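Local coordinates for protein iron aquisition yersiniabactin synthesis enzyme, YbtT (Escherichia coli, PDB 6BA9) that is a type II thioesterase of low specificity that keeps the yersiniabactin assembly line of pathogenic enterobacteria productive, at residues F237-I240 against V241-F244; A93-A96 against F97-R101. The protein carries 1 engineered substitution. All blocks are in the same frame, centred on the assembly; numbering follows the deposited sequence.

Overall arrangement
The chain folds as an alpha/beta-hydrolase. Contact 2 comes first, on helix 91-105, which follows strand 84-89 and leads on to strand 112-116. Contact 1 comes much later, on helix 233-243 near the C terminus. Each contact lies within a continuous run of chain, so neither closes a loop. They are in series and neither nest nor cross. Both meet strand 112-116, through alternate residues: Ile114 touches contact 1, while Leu113 and Ile115 touch contact 2. The two helices therefore pack on opposite faces of the central sheet. The contact centres lie 19 Å apart, and their nearest atoms are about 9 Å apart without touching.

Contact 1: residues F237-I240 against V241-F244; sequences FTQI and VRHF
Gln239 meets Arg242 and His243 across the last turn of helix 233-243, a C-terminal helix of the alpha/beta-hydrolase fold. Backbone bonds come first. Val241 N binds Phe237 O at 2.9 Å, and Arg242 N binds Thr238 O at 3.0 Å. The amide of His243 is then shared between two carbonyls. His243 N lies 3.3 Å from Gln239 O and 3.2 Å from Ile240 O, and it is hydrogen-bonded to both. Phe244 N reaches Ile240 O only weakly.

The apolar side chains meet the rest of the fold. Phe237 meets Trp7 and packs edge-to-face with Trp33. Ile240 and Phe244 both press on Ile114 of strand 112-116. Within the helix, Thr238 CG2 touches Arg242 CD at 3.9 Å.

A ring edge against a carbonyl is a separate kind of contact. The Phe244 ring turns its edge to the backbone, with CD2 3.3 Å from Ile240 O.

Side-chain polar bonds gather round Gln239. Its chain bends at the CB-CG bond (chi2 -55°), and its amide lies beside the Arg242 guanidinium, pointing the same way. Arg242 NH1 gives OE1 a short but weak bond of 2.7 Å, bent to 129° at the hydrogen. The amide and guanidinium planes are 67° apart. Thr238 OG1 turns back instead to the carbonyl of Arg234. The imidazole of His243 turns back on the backbone of the preceding turn. Gln239 O thus accepts both N and ND1 of His243. The ND1 bond is 2.7 Å long, and the oxygen lies almost in the ring plane.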
loop_
_atom_site.group_PDB
_atom_site.type_symbol
_atom_site.label_atom_id
_atom_site.label_comp_id
_atom_site.label_asym_id
_atom_site.label_seq_id
_atom_site.Cartn_x
_atom_site.Cartn_y
_atom_site.Cartn_z
ATOM N N PHE A 237 -6.436 10.170 -6.566
ATOM C CA PHE A 237 -7.691 9.552 -6.985
ATOM C C PHE A 237 -8.033 9.849 -8.435
ATOM O O PHE A 237 -8.586 8.979 -9.110
ATOM C CB PHE A 237 -8.832 9.890 -6.026
ATOM C CG PHE A 237 -8.679 9.205 -4.693
ATOM C CD1 PHE A 237 -8.914 7.841 -4.577
ATOM C CD2 PHE A 237 -8.260 9.899 -3.582
ATOM C CE1 PHE A 237 -8.754 7.196 -3.364
ATOM C CE2 PHE A 237 -8.101 9.270 -2.379
ATOM C CZ PHE A 237 -8.345 7.908 -2.269
ATOM N N THR A 238 -7.702 11.040 -8.935
ATOM C CA THR A 238 -7.924 11.334 -10.346
ATOM C C THR A 238 -7.234 10.310 -11.234
ATOM O O THR A 238 -7.834 9.789 -12.184
ATOM C CB THR A 238 -7.420 12.734 -10.679
ATOM O OG1 THR A 238 -8.195 13.685 -9.964
ATOM C CG2 THR A 238 -7.552 12.991 -12.172
ATOM N N GLN A 239 -5.970 9.995 -10.936
ATOM C CA GLN A 239 -5.255 9.073 -11.809
ATOM C C GLN A 239 -5.813 7.666 -11.701
ATOM O O GLN A 239 -5.871 6.940 -12.695
ATOM C CB GLN A 239 -3.757 9.108 -11.518
ATOM C CG GLN A 239 -3.125 10.451 -11.823
ATOM C CD GLN A 239 -3.369 10.901 -13.255
ATOM O OE1 GLN A 239 -3.393 10.092 -14.172
ATOM N NE2 GLN A 239 -3.587 12.200 -13.439
ATOM N N ILE A 240 -6.235 7.248 -10.508
ATOM C CA ILE A 240 -6.860 5.935 -10.387
ATOM C C ILE A 240 -8.127 5.868 -11.231
ATOM O O ILE A 240 -8.310 4.955 -12.041
ATOM C CB ILE A 240 -7.130 5.607 -8.905
ATOM C CG1 ILE A 240 -5.796 5.473 -8.172
ATOM C CG2 ILE A 240 -7.957 4.363 -8.774
ATOM C CD1 ILE A 240 -5.920 5.318 -6.675
ATOM N N VAL A 241 -9.035 6.827 -11.056
ATOM C CA VAL A 241 -10.307 6.736 -11.770
ATOM C C VAL A 241 -10.092 6.770 -13.279
ATOM O O VAL A 241 -10.694 5.979 -14.019
ATOM C CB VAL A 241 -11.278 7.835 -11.299
ATOM C CG1 VAL A 241 -12.576 7.769 -12.121
ATOM C CG2 VAL A 241 -11.580 7.691 -9.833
ATOM N N ARG A 242 -9.228 7.677 -13.753
ATOM C CA ARG A 242 -8.978 7.847 -15.189
ATOM C C ARG A 242 -8.516 6.554 -15.839
ATOM O O ARG A 242 -8.812 6.298 -17.015
ATOM C CB ARG A 242 -7.874 8.889 -15.423
ATOM C CG ARG A 242 -8.278 10.318 -15.246
ATOM C CD ARG A 242 -7.099 11.239 -15.608
ATOM N NE ARG A 242 -6.711 11.092 -17.016
ATOM C CZ ARG A 242 -5.502 10.744 -17.466
ATOM N NH1 ARG A 242 -4.490 10.515 -16.638
ATOM N NH2 ARG A 242 -5.296 10.642 -18.773
ATOM N N HIS A 243 -7.751 5.743 -15.111
ATOM C CA HIS A 243 -7.116 4.573 -15.700
ATOM C C HIS A 243 -7.928 3.284 -15.605
ATOM O O HIS A 243 -7.525 2.286 -16.204
ATOM C CB HIS A 243 -5.715 4.359 -15.109
ATOM C CG HIS A 243 -4.704 5.336 -15.615
ATOM N ND1 HIS A 243 -4.453 6.543 -15.007
ATOM C CD2 HIS A 243 -3.903 5.294 -16.709
ATOM C CE1 HIS A 243 -3.528 7.197 -15.689
ATOM N NE2 HIS A 243 -3.181 6.461 -16.729
ATOM N N PHE A 244 -9.047 3.265 -14.875
ATOM C CA PHE A 244 -9.880 2.068 -14.743
ATOM C C PHE A 244 -11.328 2.413 -15.067
ATOM O O PHE A 244 -12.239 2.177 -14.272
ATOM C CB PHE A 244 -9.718 1.453 -13.350
ATOM C CG PHE A 244 -8.316 0.998 -13.080
ATOM C CD1 PHE A 244 -7.863 -0.227 -13.548
ATOM C CD2 PHE A 244 -7.427 1.820 -12.417
ATOM C CE1 PHE A 244 -6.556 -0.634 -13.330
ATOM C CE2 PHE A 244 -6.117 1.414 -12.200
ATOM C CZ PHE A 244 -5.678 0.195 -12.660
#

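Contact 2: residues A93-A96 against F97-R101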
loop_
_atom_site.group_PDB
_atom_site.type_symbol
_atom_site.label_atom_id
_atom_site.label_comp_id
_atom_site.label_asym_id
_atom_site.label_seq_id
_atom_site.Cartn_x
_atom_site.Cartn_y
_atom_site.Cartn_z
ATOM N N ALA A 93 2.090 -1.306 -1.399
ATOM C CA ALA A 93 2.097 -1.790 -2.779
ATOM C C ALA A 93 2.545 -3.244 -2.853
ATOM O O ALA A 93 2.046 -4.010 -3.681
ATOM C CB ALA A 93 3.003 -0.915 -3.643
ATOM N N GLN A 94 3.487 -3.640 -2.000
ATOM C CA GLN A 94 3.955 -5.017 -1.983
ATOM C C GLN A 94 2.837 -5.945 -1.543
ATOM O O GLN A 94 2.621 -7.001 -2.137
ATOM C CB GLN A 94 5.157 -5.162 -1.054
ATOM C CG GLN A 94 6.351 -4.274 -1.391
ATOM C CD GLN A 94 7.338 -4.167 -0.265
ATOM O OE1 GLN A 94 6.973 -4.275 0.909
ATOM N NE2 GLN A 94 8.593 -3.930 -0.598
ATOM N N VAL A 95 2.107 -5.554 -0.497
ATOM C CA VAL A 95 0.981 -6.357 -0.036
ATOM C C VAL A 95 -0.116 -6.410 -1.089
ATOM O O VAL A 95 -0.687 -7.477 -1.348
ATOM C CB VAL A 95 0.449 -5.866 1.322
ATOM C CG1 VAL A 95 -0.748 -6.709 1.741
ATOM C CG2 VAL A 95 1.535 -5.943 2.395
ATOM N N ALA A 96 -0.428 -5.276 -1.716
ATOM C CA ALA A 96 -1.464 -5.238 -2.742
ATOM C C ALA A 96 -1.096 -6.143 -3.907
ATOM O O ALA A 96 -1.948 -6.884 -4.407
ATOM C CB ALA A 96 -1.663 -3.802 -3.232
ATOM N N PHE A 97 0.162 -6.100 -4.343
ATOM C CA PHE A 97 0.632 -6.975 -5.411
ATOM C C PHE A 97 0.476 -8.445 -5.041
ATOM O O PHE A 97 -0.089 -9.238 -5.814
ATOM C CB PHE A 97 2.097 -6.644 -5.701
ATOM C CG PHE A 97 2.770 -7.600 -6.645
ATOM C CD1 PHE A 97 2.368 -7.695 -7.960
ATOM C CD2 PHE A 97 3.813 -8.377 -6.218
ATOM C CE1 PHE A 97 3.027 -8.568 -8.836
ATOM C CE2 PHE A 97 4.466 -9.242 -7.082
ATOM C CZ PHE A 97 4.065 -9.335 -8.383
ATOM N N GLU A 98 0.962 -8.838 -3.855
ATOM C CA GLU A 98 0.886 -10.244 -3.458
ATOM C C GLU A 98 -0.555 -10.689 -3.225
ATOM O O GLU A 98 -0.906 -11.841 -3.513
ATOM C CB GLU A 98 1.784 -10.500 -2.239
ATOM C CG GLU A 98 3.285 -10.374 -2.500
ATOM C CD GLU A 98 3.850 -11.484 -3.353
ATOM O OE1 GLU A 98 3.186 -12.541 -3.500
ATOM O OE2 GLU A 98 4.959 -11.281 -3.891
ATOM N N THR A 99 -1.409 -9.790 -2.744
ATOM C CA THR A 99 -2.832 -10.087 -2.622
ATOM C C THR A 99 -3.457 -10.302 -3.989
ATOM O O THR A 99 -4.225 -11.256 -4.196
ATOM C CB THR A 99 -3.533 -8.944 -1.882
ATOM O OG1 THR A 99 -2.966 -8.791 -0.573
ATOM C CG2 THR A 99 -5.026 -9.218 -1.714
ATOM N N CYS A 100 -3.124 -9.431 -4.935
ATOM C CA CYS A 100 -3.644 -9.550 -6.285
ATOM C C CYS A 100 -3.194 -10.852 -6.916
ATOM O O CYS A 100 -3.981 -11.509 -7.614
ATOM C CB CYS A 100 -3.183 -8.347 -7.113
ATOM S SG CYS A 100 -4.077 -8.138 -8.683
ATOM N N ARG A 101 -1.955 -11.260 -6.653
ATOM C CA ARG A 101 -1.439 -12.537 -7.151
ATOM C C ARG A 101 -2.324 -13.686 -6.687
ATOM O O ARG A 101 -2.744 -14.528 -7.491
ATOM C CB ARG A 101 -0.000 -12.716 -6.680
ATOM C CG ARG A 101 0.711 -13.996 -7.086
ATOM C CD ARG A 101 2.264 -13.819 -7.061
ATOM N NE ARG A 101 2.915 -15.093 -6.780
ATOM C CZ ARG A 101 3.825 -15.314 -5.831
ATOM N NH1 ARG A 101 4.255 -14.335 -5.045
ATOM N NH2 ARG A 101 4.326 -16.538 -5.679
#
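Ala93 and Phe97 start this contact, one turn apart near the beginning of helix 91-105. The helix follows strand 84-89 in a beta-alpha-beta unit of the alpha/beta-hydrolase fold. In this family the turn between that strand and helix is the nucleophile elbow. Here an engineered alanine stands in that turn, in place of serine.

Ala93 O accepts Phe97 N at 2.9 Å, and Phe97 CB sits close to the same oxygen. CG of Phe97 is anti to the backbone N (chi1 172°), which carries the ring away from residues 93-96. There it packs edge-to-face with Trp209 and touches Ile115 of strand 112-116.

Gln94 O takes Glu98 N at 3.0 Å. The CG of Glu98 passes 3.5 Å from this oxygen before its chain bends at chi2 (-70°). The two polar ends go to other partners. Gln94 OE1 is bonded to Thr172, and Glu98 OE2 to the hydroxyls of Tyr175 and Tyr177. Glu98 OE1 forms a salt bridge with Arg101 NH1 at 2.6 Å, although the hydrogen bond within it is weak. The tyrosines and Arg101 probably stabilise this buried carboxylate as an anion.

Val95 O is gripped twice by Thr99. The backbone N of Thr99 donates to it at 2.8 Å. The hydroxyl donates as well, so this buried side-chain group is satisfied within the helix. Val95 CG1 also lies against Thr99 OG1, at 3.8 Å.

Ala96 O accepts Cys100 N at 2.9 Å, while the Ala96 side chain meets Leu113 on the sheet. Thr99 and Cys100 both touch Leu86 of strand 84-89. The shortest bond between the two segments belongs to the threonine, whose OG1 approaches Val95 O to 2.7 Å from above the carbonyl plane.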